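Local atomic coordinates of aminotransferase, class I and II (Erwinia tasmaniensis, PDB entry 5Z0Q), a protein that binds pyridoxal-5'-phosphate as a member of the class I and II aminotransferase family and pairs with a second copy of itself. Residues A[79-82]-A[86-89]; A[308-313]-A[380-385]; A[157-162]-A[194-199]; A[104-109]-A[265-270]; A[44-47]-A[51-54]. All coordinates share one frame; numbering follows the deposited sequence.

Interaction 1: A[79-82]-A[86-89]; sequences ERME and GWKI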
# COMPACT_ATOMS: atom_id res chain seq x y z
N GLU A 79 5.87 -22.45 7.94
CA GLU A 79 5.41 -23.51 8.84
C GLU A 79 3.93 -23.81 8.65
O GLU A 79 3.51 -24.96 8.80
CB GLU A 79 5.69 -23.12 10.30
CG GLU A 79 7.15 -23.17 10.69
CD GLU A 79 7.38 -22.76 12.14
OE1 GLU A 79 6.45 -22.20 12.75
OE2 GLU A 79 8.49 -23.00 12.66
N ARG A 80 3.13 -22.79 8.32
CA ARG A 80 1.70 -23.01 8.16
C ARG A 80 1.40 -23.77 6.87
O ARG A 80 0.54 -24.66 6.86
CB ARG A 80 0.96 -21.67 8.17
CG ARG A 80 -0.55 -21.80 8.16
CD ARG A 80 -1.23 -20.45 8.29
NE ARG A 80 -2.67 -20.58 8.44
CZ ARG A 80 -3.28 -20.80 9.60
NH1 ARG A 80 -2.57 -20.91 10.72
NH2 ARG A 80 -4.60 -20.91 9.65
N MET A 81 2.09 -23.44 5.78
CA MET A 81 1.82 -24.10 4.51
C MET A 81 2.29 -25.55 4.51
O MET A 81 1.75 -26.37 3.75
CB MET A 81 2.49 -23.34 3.36
CG MET A 81 2.02 -21.90 3.24
SD MET A 81 0.23 -21.77 3.42
CE MET A 81 0.09 -20.20 4.27
N GLU A 82 3.27 -25.89 5.35
CA GLU A 82 3.76 -27.26 5.40
C GLU A 82 2.95 -28.12 6.37
O GLU A 82 2.75 -29.31 6.12
CB GLU A 82 5.23 -27.28 5.80
CG GLU A 82 5.90 -28.64 5.69
CD GLU A 82 7.37 -28.61 6.05
OE1 GLU A 82 7.80 -27.65 6.72
OE2 GLU A 82 8.10 -29.55 5.67
N GLY A 86 0.43 -29.38 3.67
CA GLY A 86 1.42 -30.27 3.09
C GLY A 86 2.15 -29.65 1.92
O GLY A 86 2.15 -30.20 0.82
N TRP A 87 2.78 -28.50 2.15
CA TRP A 87 3.44 -27.76 1.08
C TRP A 87 4.64 -27.04 1.67
O TRP A 87 4.47 -26.04 2.38
CB TRP A 87 2.47 -26.77 0.43
CG TRP A 87 3.01 -26.10 -0.80
CD1 TRP A 87 3.91 -26.61 -1.68
CD2 TRP A 87 2.67 -24.79 -1.27
NE1 TRP A 87 4.16 -25.70 -2.68
CE2 TRP A 87 3.41 -24.58 -2.45
CE3 TRP A 87 1.83 -23.78 -0.82
CZ2 TRP A 87 3.33 -23.39 -3.18
CZ3 TRP A 87 1.74 -22.60 -1.54
CH2 TRP A 87 2.49 -22.42 -2.71
N LYS A 88 5.84 -27.54 1.39
CA LYS A 88 7.05 -26.91 1.89
C LYS A 88 7.42 -25.73 1.00
O LYS A 88 7.46 -25.85 -0.23
CB LYS A 88 8.20 -27.92 1.96
CG LYS A 88 8.51 -28.64 0.66
CD LYS A 88 9.57 -29.71 0.88
CE LYS A 88 10.08 -30.28 -0.44
NZ LYS A 88 10.78 -29.24 -1.24
N ILE A 89 7.69 -24.58 1.62
CA ILE A 89 7.92 -23.32 0.92
C ILE A 89 9.37 -22.91 1.10
O ILE A 89 9.89 -22.92 2.23
CB ILE A 89 6.97 -22.22 1.43
CG1 ILE A 89 5.52 -22.57 1.12
CG2 ILE A 89 7.33 -20.87 0.82
CD1 ILE A 89 5.22 -22.60 -0.35
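Two carbonyl oxygens near the C-terminal end of helix 71-83, those of Met81 and Glu82, take backbone N-H groups from the chain as it doubles back. Trp87 N donates to Met81 O at 2.9 Å, and Gly86 N donates to Glu82 O at 3.4 Å. Both bonds are weak, each N-H being turned well off the line to its acceptor. Glu82 O is also approached by Gly86 CA in a C-H...O contact of 3.4 Å. Gly86 has positive phi, a conformation that glycine takes readily and that lets the backbone reverse here. Not every close polar pair counts: Glu82 N and Trp87 O are near each other but badly aligned. Among the polar side chains, Arg80 faces away from the returning segment and finds its partners in Asp209, through a salt bridge, and in Gln290.

Beside the backbone bonds, the side-chain contact is largely apolar. Met81 CB sits 3.8 Å from Ile89 CG1, and the flexible thioether chain, bent at chi2 and chi3, turns away from the returning segment; Met81 also touches Met236. Ile89 CD1 lies over the centre of the Trp87 ring; an aliphatic side chain suits the apolar indole face. Pro220, Ala222 and Val253 also touch the broad indole. The chain leaving helix 71-83 folds back on the helix's last turn, on its way to strand 94-97 of the large sheet of this aminotransferase fold.

Interaction 2: A[308-313]-A[380-385]; sequences AQHVNR and RMTRAL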
# COMPACT_ATOMS: atom_id res chain seq x y z
N ALA A 308 -28.61 -21.56 5.34
CA ALA A 308 -28.87 -22.53 4.28
C ALA A 308 -30.25 -23.16 4.42
O ALA A 308 -31.00 -23.25 3.45
CB ALA A 308 -27.79 -23.61 4.27
N GLN A 309 -30.60 -23.59 5.64
CA GLN A 309 -31.92 -24.18 5.85
C GLN A 309 -33.03 -23.14 5.69
O GLN A 309 -34.13 -23.49 5.25
CB GLN A 309 -31.98 -24.82 7.24
CG GLN A 309 -33.33 -25.42 7.59
CD GLN A 309 -33.28 -26.27 8.85
OE1 GLN A 309 -34.28 -26.39 9.57
NE2 GLN A 309 -32.13 -26.86 9.12
N HIS A 310 -32.76 -21.88 6.01
CA HIS A 310 -33.78 -20.85 5.91
C HIS A 310 -34.05 -20.44 4.47
O HIS A 310 -35.20 -20.22 4.08
CB HIS A 310 -33.39 -19.63 6.74
CG HIS A 310 -34.48 -18.62 6.88
ND1 HIS A 310 -35.41 -18.67 7.89
CD2 HIS A 310 -34.80 -17.53 6.13
CE1 HIS A 310 -36.26 -17.66 7.77
NE2 HIS A 310 -35.90 -16.96 6.70
N VAL A 311 -32.99 -20.34 3.66
CA VAL A 311 -33.16 -19.88 2.28
C VAL A 311 -33.92 -20.90 1.45
O VAL A 311 -34.77 -20.54 0.62
CB VAL A 311 -31.78 -19.56 1.66
CG1 VAL A 311 -31.89 -19.42 0.15
CG2 VAL A 311 -31.22 -18.28 2.26
N ASN A 312 -33.66 -22.19 1.67
CA ASN A 312 -34.30 -23.22 0.86
C ASN A 312 -35.78 -23.37 1.17
O ASN A 312 -36.52 -23.94 0.36
CB ASN A 312 -33.58 -24.55 1.04
CG ASN A 312 -32.14 -24.50 0.56
OD1 ASN A 312 -31.22 -24.93 1.26
ND2 ASN A 312 -31.93 -23.97 -0.64
N ARG A 313 -36.24 -22.87 2.32
CA ARG A 313 -37.67 -22.89 2.63
C ARG A 313 -38.43 -21.74 1.99
O ARG A 313 -39.65 -21.85 1.82
CB ARG A 313 -37.89 -22.86 4.15
CG ARG A 313 -37.52 -24.15 4.86
CD ARG A 313 -38.25 -24.25 6.20
NE ARG A 313 -37.88 -25.45 6.94
CZ ARG A 313 -37.00 -25.47 7.93
NH1 ARG A 313 -36.39 -24.35 8.31
NH2 ARG A 313 -36.72 -26.61 8.55
N ARG A 380 -36.17 -10.51 8.09
CA ARG A 380 -36.45 -9.53 7.04
C ARG A 380 -36.60 -10.20 5.69
O ARG A 380 -37.35 -9.72 4.83
CB ARG A 380 -35.36 -8.47 7.00
CG ARG A 380 -35.32 -7.56 8.22
CD ARG A 380 -34.42 -6.36 7.98
NE ARG A 380 -34.47 -5.42 9.10
CZ ARG A 380 -33.93 -4.21 9.07
NH1 ARG A 380 -33.29 -3.78 7.99
NH2 ARG A 380 -34.02 -3.41 10.13
N MET A 381 -35.90 -11.32 5.46
CA MET A 381 -36.09 -12.08 4.24
C MET A 381 -37.46 -12.75 4.22
O MET A 381 -38.15 -12.73 3.19
CB MET A 381 -34.99 -13.12 4.08
CG MET A 381 -33.61 -12.55 3.84
SD MET A 381 -32.34 -13.82 3.74
CE MET A 381 -33.00 -14.85 2.44
N THR A 382 -37.87 -13.34 5.34
CA THR A 382 -39.20 -13.93 5.43
C THR A 382 -40.28 -12.88 5.26
O THR A 382 -41.27 -13.10 4.55
CB THR A 382 -39.36 -14.66 6.76
OG1 THR A 382 -38.40 -15.72 6.85
CG2 THR A 382 -40.76 -15.26 6.89
N ARG A 383 -40.11 -11.72 5.90
CA ARG A 383 -41.10 -10.66 5.80
C ARG A 383 -41.17 -10.09 4.39
O ARG A 383 -42.24 -9.63 3.96
CB ARG A 383 -40.78 -9.55 6.81
CG ARG A 383 -41.88 -8.50 6.95
CD ARG A 383 -41.52 -7.46 8.00
NE ARG A 383 -41.11 -8.06 9.27
CZ ARG A 383 -39.86 -8.06 9.73
NH1 ARG A 383 -38.90 -7.47 9.03
NH2 ARG A 383 -39.58 -8.64 10.89
N ALA A 384 -40.06 -10.11 3.65
CA ALA A 384 -40.03 -9.52 2.31
C ALA A 384 -40.77 -10.39 1.30
O ALA A 384 -41.46 -9.86 0.42
CB ALA A 384 -38.59 -9.30 1.86
N LEU A 385 -40.64 -11.71 1.40
CA LEU A 385 -41.21 -12.61 0.41
C LEU A 385 -42.62 -13.09 0.76
O LEU A 385 -43.28 -13.68 -0.10
CB LEU A 385 -40.30 -13.83 0.22
CG LEU A 385 -38.83 -13.54 -0.09
CD1 LEU A 385 -38.08 -14.84 -0.35
CD2 LEU A 385 -38.70 -12.59 -1.26
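The imidazole of His310 meets helix 371-385 by its edge: Thr382 OG1 lies in the plane of the ring, 2.8 Å from His310 NE2 and 3.0 Å from His310 CE1. The ring extends across the gap because its CG is anti to the backbone N (chi1 -170°), and the threonine side chain crosses it at about a right angle. Thr382 OG1 also bonds to Leu378 O, one turn earlier in its own helix, which helps to fix the hydroxyl's direction. Threonine suits the place because its short hydroxyl can bond to a carbonyl of its own helix and still lie at the ring edge.

The other flat groups of segment 308-313 pair along their own helix. Arg313 NH2 donates to Gln309 OE1 at 2.7 Å, with the donor tilted 32° from the carbonyl plane, and Arg313 NH1 adds a weak bond to the same oxygen. The spacing of four residues brings these two long side chains together on one flank of the helix.

Deeper in, Met381 CE reaches Val311 CG2 at 3.9 Å, a flexible methyl end meeting a branched, rigid one. Met381 also touches Leu317 and Phe365 of neighbouring loops and Leu349 of strand 349-353, a set of contacts that joins the two helices to the sheet. Arg380, on another side of its helix, forms a salt bridge with Asp34 and bonds to Gly348 O. The two helices thus meet near the mixed sheet that contains strand 349-353.

Interaction 3: A[157-162]-A[194-199]; sequences SHEDRM and AQRHDL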
# COMPACT_ATOMS: atom_id res chain seq x y z
N SER A 157 -14.60 -28.21 -21.00
CA SER A 157 -15.76 -28.04 -21.86
C SER A 157 -15.78 -26.69 -22.57
O SER A 157 -16.77 -26.37 -23.23
CB SER A 157 -17.05 -28.22 -21.05
OG SER A 157 -17.22 -27.17 -20.11
N HIS A 158 -14.72 -25.90 -22.43
CA HIS A 158 -14.60 -24.62 -23.12
C HIS A 158 -13.39 -24.59 -24.06
O HIS A 158 -12.87 -23.51 -24.36
CB HIS A 158 -14.52 -23.47 -22.12
CG HIS A 158 -15.79 -23.24 -21.36
ND1 HIS A 158 -16.25 -24.12 -20.40
CD2 HIS A 158 -16.70 -22.25 -21.42
CE1 HIS A 158 -17.38 -23.67 -19.90
NE2 HIS A 158 -17.68 -22.54 -20.50
N GLU A 159 -12.94 -25.76 -24.52
CA GLU A 159 -11.78 -25.82 -25.41
C GLU A 159 -12.03 -25.04 -26.69
O GLU A 159 -11.23 -24.18 -27.08
CB GLU A 159 -11.44 -27.28 -25.72
CG GLU A 159 -10.79 -28.04 -24.58
CD GLU A 159 -9.28 -27.96 -24.62
OE1 GLU A 159 -8.74 -27.49 -25.64
OE2 GLU A 159 -8.64 -28.38 -23.64
N ASP A 160 -13.13 -25.34 -27.38
CA ASP A 160 -13.40 -24.74 -28.68
C ASP A 160 -13.74 -23.26 -28.59
O ASP A 160 -13.67 -22.56 -29.61
CB ASP A 160 -14.53 -25.51 -29.37
CG ASP A 160 -14.22 -26.98 -29.53
OD1 ASP A 160 -13.16 -27.31 -30.10
OD2 ASP A 160 -15.03 -27.82 -29.08
N ARG A 161 -14.09 -22.76 -27.41
CA ARG A 161 -14.32 -21.34 -27.23
C ARG A 161 -13.03 -20.54 -27.12
O ARG A 161 -13.08 -19.31 -27.08
CB ARG A 161 -15.18 -21.08 -25.99
CG ARG A 161 -16.68 -21.08 -26.25
CD ARG A 161 -17.47 -20.86 -24.97
NE ARG A 161 -17.00 -19.68 -24.24
CZ ARG A 161 -17.42 -18.44 -24.47
NH1 ARG A 161 -18.31 -18.20 -25.42
NH2 ARG A 161 -16.94 -17.44 -23.74
N MET A 162 -11.88 -21.21 -27.08
CA MET A 162 -10.60 -20.53 -26.96
C MET A 162 -10.10 -20.06 -28.32
O MET A 162 -10.63 -20.44 -29.37
CB MET A 162 -9.58 -21.43 -26.28
CG MET A 162 -10.03 -21.95 -24.93
SD MET A 162 -8.80 -22.96 -24.09
CE MET A 162 -7.58 -21.73 -23.64
N ALA A 194 -4.20 -26.30 -17.87
CA ALA A 194 -3.14 -25.30 -17.99
C ALA A 194 -1.96 -25.84 -18.79
O ALA A 194 -1.35 -25.10 -19.57
CB ALA A 194 -2.68 -24.85 -16.60
N GLN A 195 -1.63 -27.12 -18.63
CA GLN A 195 -0.50 -27.70 -19.34
C GLN A 195 -0.81 -27.88 -20.82
O GLN A 195 0.02 -27.59 -21.68
CB GLN A 195 -0.10 -29.03 -18.71
CG GLN A 195 0.35 -28.92 -17.26
CD GLN A 195 0.47 -30.27 -16.59
OE1 GLN A 195 0.08 -31.29 -17.16
NE2 GLN A 195 1.00 -30.28 -15.37
N ARG A 196 -2.01 -28.38 -21.13
CA ARG A 196 -2.39 -28.60 -22.53
C ARG A 196 -2.36 -27.31 -23.34
O ARG A 196 -2.08 -27.34 -24.54
CB ARG A 196 -3.78 -29.25 -22.58
CG ARG A 196 -4.36 -29.39 -23.98
CD ARG A 196 -5.61 -30.27 -23.99
NE ARG A 196 -6.63 -29.82 -23.04
CZ ARG A 196 -6.85 -30.39 -21.86
NH1 ARG A 196 -6.13 -31.42 -21.47
NH2 ARG A 196 -7.80 -29.91 -21.06
N HIS A 197 -2.62 -26.18 -22.70
CA HIS A 197 -2.58 -24.88 -23.36
C HIS A 197 -1.38 -24.04 -22.94
O HIS A 197 -1.25 -22.91 -23.42
CB HIS A 197 -3.88 -24.11 -23.10
CG HIS A 197 -5.10 -24.79 -23.64
ND1 HIS A 197 -5.52 -24.64 -24.94
CD2 HIS A 197 -5.98 -25.63 -23.05
CE1 HIS A 197 -6.62 -25.36 -25.13
NE2 HIS A 197 -6.92 -25.97 -24.00
N ASP A 198 -0.51 -24.57 -22.08
CA ASP A 198 0.68 -23.87 -21.59
C ASP A 198 0.32 -22.47 -21.08
O ASP A 198 0.68 -21.45 -21.66
CB ASP A 198 1.76 -23.82 -22.67
CG ASP A 198 2.99 -24.63 -22.29
OD1 ASP A 198 2.85 -25.85 -22.06
OD2 ASP A 198 4.10 -24.05 -22.23
N LEU A 199 -0.42 -22.47 -19.98
CA LEU A 199 -0.90 -21.25 -19.35
C LEU A 199 -0.20 -21.05 -18.01
O LEU A 199 0.22 -22.01 -17.35
CB LEU A 199 -2.41 -21.30 -19.13
CG LEU A 199 -3.31 -21.53 -20.34
CD1 LEU A 199 -4.77 -21.53 -19.92
CD2 LEU A 199 -3.05 -20.48 -21.41
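Arg196 and His197 lie at the C-terminal end of helix 184-197, just before the Schellman motif at Asp198, and both reach for Glu159 in the type I turn Glu159-Met162. Arg196 NE forms a salt bridge with Glu159 OE2 at 2.5 Å, a length too short to take literally, meeting the oxygen on its syn side. His197 NE2 donates to the same OE2 at 3.0 Å, from the opposite face of the carboxylate, and weakly to Glu159 OE1. A bend at chi2 (-91°) swings the acid's end across to the helix. Two donors on one oxygen suit a carboxylate, and its charge would probably favour a protonated imidazole.

The helix is the connection of a beta-alpha-beta crossover, joining strand 166-172 to its parallel neighbour 200-204 in the large sheet, and the 157-162 loop leads into the first of these.

Met162 covers one face of the His197 ring: SD is 3.6 Å from the ring centroid, 21° off the normal, and CE makes a CH-pi contact at 3.9 Å. The soft, polarisable thioether suits an aromatic face. Arg196 CG lies over the other face. Phe193 meets the His197 ring as well, and Asp156 is a second salt-bridge partner of Arg196.

Interaction 4: A[104-109]-A[265-270]; sequences INIAVR and RMRKGM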
# COMPACT_ATOMS: atom_id res chain seq x y z
N ILE A 104 -3.23 -9.54 -7.83
CA ILE A 104 -3.93 -9.96 -9.03
C ILE A 104 -3.58 -9.05 -10.20
O ILE A 104 -3.36 -9.51 -11.33
CB ILE A 104 -5.45 -9.99 -8.77
CG1 ILE A 104 -5.78 -11.03 -7.70
CG2 ILE A 104 -6.21 -10.29 -10.06
CD1 ILE A 104 -7.24 -11.02 -7.27
N ASN A 105 -3.52 -7.74 -9.95
CA ASN A 105 -3.23 -6.79 -11.03
C ASN A 105 -1.80 -6.94 -11.53
O ASN A 105 -1.56 -6.99 -12.74
CB ASN A 105 -3.50 -5.36 -10.55
CG ASN A 105 -4.98 -5.03 -10.52
OD1 ASN A 105 -5.50 -4.39 -11.43
ND2 ASN A 105 -5.66 -5.47 -9.47
N ILE A 106 -0.83 -7.02 -10.61
CA ILE A 106 0.57 -7.17 -11.02
C ILE A 106 0.74 -8.42 -11.86
O ILE A 106 1.45 -8.41 -12.87
CB ILE A 106 1.49 -7.19 -9.78
CG1 ILE A 106 1.37 -5.89 -8.99
CG2 ILE A 106 2.93 -7.41 -10.20
CD1 ILE A 106 1.98 -5.97 -7.62
N ALA A 107 0.10 -9.52 -11.46
CA ALA A 107 0.22 -10.77 -12.21
C ALA A 107 -0.26 -10.61 -13.64
O ALA A 107 0.37 -11.14 -14.57
CB ALA A 107 -0.55 -11.88 -11.50
N VAL A 108 -1.36 -9.89 -13.85
CA VAL A 108 -1.89 -9.71 -15.20
C VAL A 108 -0.98 -8.80 -16.02
O VAL A 108 -0.73 -9.05 -17.20
CB VAL A 108 -3.33 -9.18 -15.14
CG1 VAL A 108 -3.86 -8.90 -16.54
CG2 VAL A 108 -4.23 -10.17 -14.42
N ARG A 109 -0.46 -7.73 -15.40
CA ARG A 109 0.40 -6.80 -16.13
C ARG A 109 1.75 -7.43 -16.45
O ARG A 109 2.38 -7.04 -17.44
CB ARG A 109 0.60 -5.52 -15.32
CG ARG A 109 -0.67 -4.88 -14.79
CD ARG A 109 -1.19 -3.78 -15.70
NE ARG A 109 -2.44 -3.22 -15.18
CZ ARG A 109 -2.50 -2.20 -14.32
NH1 ARG A 109 -1.39 -1.63 -13.88
NH2 ARG A 109 -3.68 -1.76 -13.91
N ARG A 265 9.60 -6.80 -10.96
CA ARG A 265 9.87 -5.66 -11.83
C ARG A 265 8.59 -4.88 -12.12
O ARG A 265 8.62 -3.64 -12.21
CB ARG A 265 10.52 -6.14 -13.13
CG ARG A 265 10.88 -5.02 -14.10
CD ARG A 265 11.91 -5.48 -15.13
NE ARG A 265 11.43 -6.56 -15.98
CZ ARG A 265 11.76 -7.84 -15.83
NH1 ARG A 265 12.57 -8.21 -14.84
NH2 ARG A 265 11.27 -8.76 -16.65
N MET A 266 7.47 -5.57 -12.27
CA MET A 266 6.19 -4.90 -12.46
C MET A 266 5.71 -4.23 -11.18
O MET A 266 4.98 -3.23 -11.23
CB MET A 266 5.15 -5.89 -12.97
CG MET A 266 3.77 -5.30 -13.25
SD MET A 266 3.79 -4.07 -14.56
CE MET A 266 4.49 -5.02 -15.91
N ARG A 267 6.11 -4.76 -10.02
CA ARG A 267 5.66 -4.23 -8.74
C ARG A 267 6.47 -3.03 -8.29
O ARG A 267 5.92 -2.13 -7.63
CB ARG A 267 5.71 -5.34 -7.69
CG ARG A 267 5.20 -4.96 -6.30
CD ARG A 267 6.32 -4.50 -5.38
NE ARG A 267 5.83 -4.25 -4.03
CZ ARG A 267 5.88 -5.15 -3.05
NH1 ARG A 267 5.41 -4.85 -1.85
NH2 ARG A 267 6.41 -6.35 -3.27
N LYS A 268 7.76 -2.98 -8.63
CA LYS A 268 8.68 -2.02 -8.03
C LYS A 268 8.26 -0.59 -8.32
O LYS A 268 7.90 -0.24 -9.45
CB LYS A 268 10.09 -2.28 -8.56
CG LYS A 268 11.17 -1.40 -7.93
CD LYS A 268 12.55 -1.94 -8.27
CE LYS A 268 12.70 -2.17 -9.76
NZ LYS A 268 13.96 -2.89 -10.09
N GLY A 269 8.28 0.25 -7.28
CA GLY A 269 7.95 1.65 -7.41
C GLY A 269 6.46 1.92 -7.44
O GLY A 269 5.97 2.86 -6.80
N MET A 270 5.71 1.09 -8.17
CA MET A 270 4.28 1.31 -8.34
C MET A 270 3.49 0.85 -7.12
O MET A 270 2.50 1.50 -6.74
CB MET A 270 3.80 0.60 -9.60
CG MET A 270 2.46 1.08 -10.11
SD MET A 270 2.49 2.79 -10.66
CE MET A 270 0.82 2.97 -11.28
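Apolar contact carries most of the meeting between Ile106 and the end of helix 257-267. The two branches of the isoleucine take separate partners: Ile106 CG2 lies 3.8 Å from Met266 CG, while Ile106 CD1 reaches Arg267 CG at 3.6 Å. Isoleucine suits this buried place because its branching offers two surfaces at once, one to each of two consecutive residues.

A second group of contacts involves Met266 and Arg109. Met266 SD sits 3.6 Å from Arg109 CB, and the terminal methyl, Met266 CE, comes 3.3 Å from Arg109 O. With CG anti to the backbone N (chi1 -179°), the chain sets out toward helix 101-111; bends at chi2 and chi3 then lay its end along the arginine's backbone.

Polar bonding across the two segments is absent, and the charged end of Arg267 turns elsewhere. Arg267 lends its aliphatic stem to Ile106, whereas its guanidinium bonds to the carbonyl oxygens of Phe96, Val271 and Pro272. Beyond the helix, Met270 O accepts a hydrogen bond from Thr102 OG1 of the second subunit, and Gly269 and Met270 of that subunit pack on Asn105, Ile106 and Arg109.

The chemistry implies a junction that relies on apolar contact rather than on polar bonds between the two segments: hydrocarbon and thioether surfaces meet, including the stems of arginines, while polar bonds go to strand 94-97, to the loop after helix 257-267 and to the second subunit.

Interaction 5: A[44-47]-A[51-54]; sequences DFRA and IIDA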
# COMPACT_ATOMS: atom_id res chain seq x y z
N ASP A 44 -17.87 -8.83 11.38
CA ASP A 44 -18.05 -7.87 12.46
C ASP A 44 -17.37 -8.31 13.75
O ASP A 44 -17.71 -7.80 14.82
CB ASP A 44 -19.54 -7.62 12.70
CG ASP A 44 -20.25 -7.07 11.48
OD1 ASP A 44 -19.62 -6.31 10.72
OD2 ASP A 44 -21.44 -7.38 11.29
N PHE A 45 -16.42 -9.23 13.66
CA PHE A 45 -15.80 -9.83 14.84
C PHE A 45 -14.56 -9.05 15.25
O PHE A 45 -13.73 -8.68 14.41
CB PHE A 45 -15.44 -11.29 14.57
CG PHE A 45 -16.61 -12.14 14.15
CD1 PHE A 45 -17.87 -11.90 14.66
CD2 PHE A 45 -16.44 -13.16 13.24
CE1 PHE A 45 -18.95 -12.68 14.27
CE2 PHE A 45 -17.51 -13.95 12.85
CZ PHE A 45 -18.76 -13.70 13.36
N ARG A 46 -14.44 -8.81 16.55
CA ARG A 46 -13.22 -8.22 17.10
C ARG A 46 -12.04 -9.14 16.87
O ARG A 46 -12.16 -10.37 16.96
CB ARG A 46 -13.42 -7.94 18.59
CG ARG A 46 -12.17 -7.58 19.37
CD ARG A 46 -12.49 -7.46 20.85
NE ARG A 46 -11.30 -7.45 21.70
CZ ARG A 46 -10.72 -6.35 22.16
NH1 ARG A 46 -11.21 -5.16 21.86
NH2 ARG A 46 -9.64 -6.44 22.93
N ALA A 47 -10.89 -8.55 16.55
CA ALA A 47 -9.70 -9.34 16.26
C ALA A 47 -9.25 -10.11 17.50
O ALA A 47 -9.60 -9.78 18.64
CB ALA A 47 -8.56 -8.44 15.77
N ILE A 51 -3.55 -10.61 18.28
CA ILE A 51 -3.34 -9.57 17.27
C ILE A 51 -3.35 -8.19 17.93
O ILE A 51 -2.49 -7.35 17.64
CB ILE A 51 -4.41 -9.67 16.17
CG1 ILE A 51 -4.28 -10.99 15.41
CG2 ILE A 51 -4.31 -8.49 15.22
CD1 ILE A 51 -5.36 -11.21 14.37
N ILE A 52 -4.31 -7.95 18.81
CA ILE A 52 -4.42 -6.64 19.45
C ILE A 52 -3.24 -6.40 20.39
O ILE A 52 -2.66 -5.31 20.42
CB ILE A 52 -5.77 -6.52 20.18
CG1 ILE A 52 -6.91 -6.56 19.16
CG2 ILE A 52 -5.83 -5.23 20.99
CD1 ILE A 52 -8.28 -6.42 19.77
N ASP A 53 -2.87 -7.41 21.18
CA ASP A 53 -1.73 -7.26 22.09
C ASP A 53 -0.43 -7.05 21.33
O ASP A 53 0.44 -6.31 21.79
CB ASP A 53 -1.62 -8.48 23.01
CG ASP A 53 -2.82 -8.61 23.94
OD1 ASP A 53 -3.76 -7.79 23.83
OD2 ASP A 53 -2.81 -9.54 24.78
N ALA A 54 -0.28 -7.69 20.16
CA ALA A 54 0.92 -7.47 19.37
C ALA A 54 0.95 -6.07 18.79
O ALA A 54 2.01 -5.43 18.74
CB ALA A 54 1.01 -8.51 18.25
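The methyl end of Ile52 sits on the flat guanidinium of Arg46: Ile52 CD1 is 3.4 Å above the plane, over its centre, and equally 3.4 Å from Arg46 NH2. The two side chains cross at about a right angle. Arginine suits the position because its planar end offers a face to a methyl while its N-H groups point outward round the edge. Beside it, the small side chain of Ala47 faces the first turn of helix 49-59, with Ala47 CB 4.3 Å from Ile51 CG2 and 4.2 Å from Ile52 CG1.

What brings the guanidinium over the isoleucine is an arginine chain extended from CG to NE, its CG anti to the backbone N (chi1 168°). Arg46 NH1 makes a weak hydrogen bond to Gln60 O of the second subunit, and Gly62 of that subunit packs on both Arg46 and Ile52. Phe64 of the second subunit covers Ala47, whose backbone also bonds to that chain.

Farther out, Asn243 ND2 bonds to Phe45 O, the Phe45 ring packs on helix 290-313, and Ile51 rests on Ala281 and Ala285 of helix 276-288. The loop segment leading into helix 49-59 is thereby built into the subunit interface of a dimeric aminotransferase.

How the interactions relate
Interactions 1, 3 and 4 belong with the eight-stranded sheet region, whereas interaction 2 lies by the five-stranded sheet, its centre about 41 Å from that of interaction 1 and on the opposite side of the chain's centre. Interactions 4 and 5, about 31 Å apart between centres, both touch the second subunit, so the interface is met at two separate places. In interaction 4 the Ile106 side chain is about 11 Å from a bound pyridoxal-5'-phosphate, and helix 101-111 begins at the pocket residue Val101. Strand 200-204, directly after interaction 3, carries Asp204 of the same pocket. No two interactions touch.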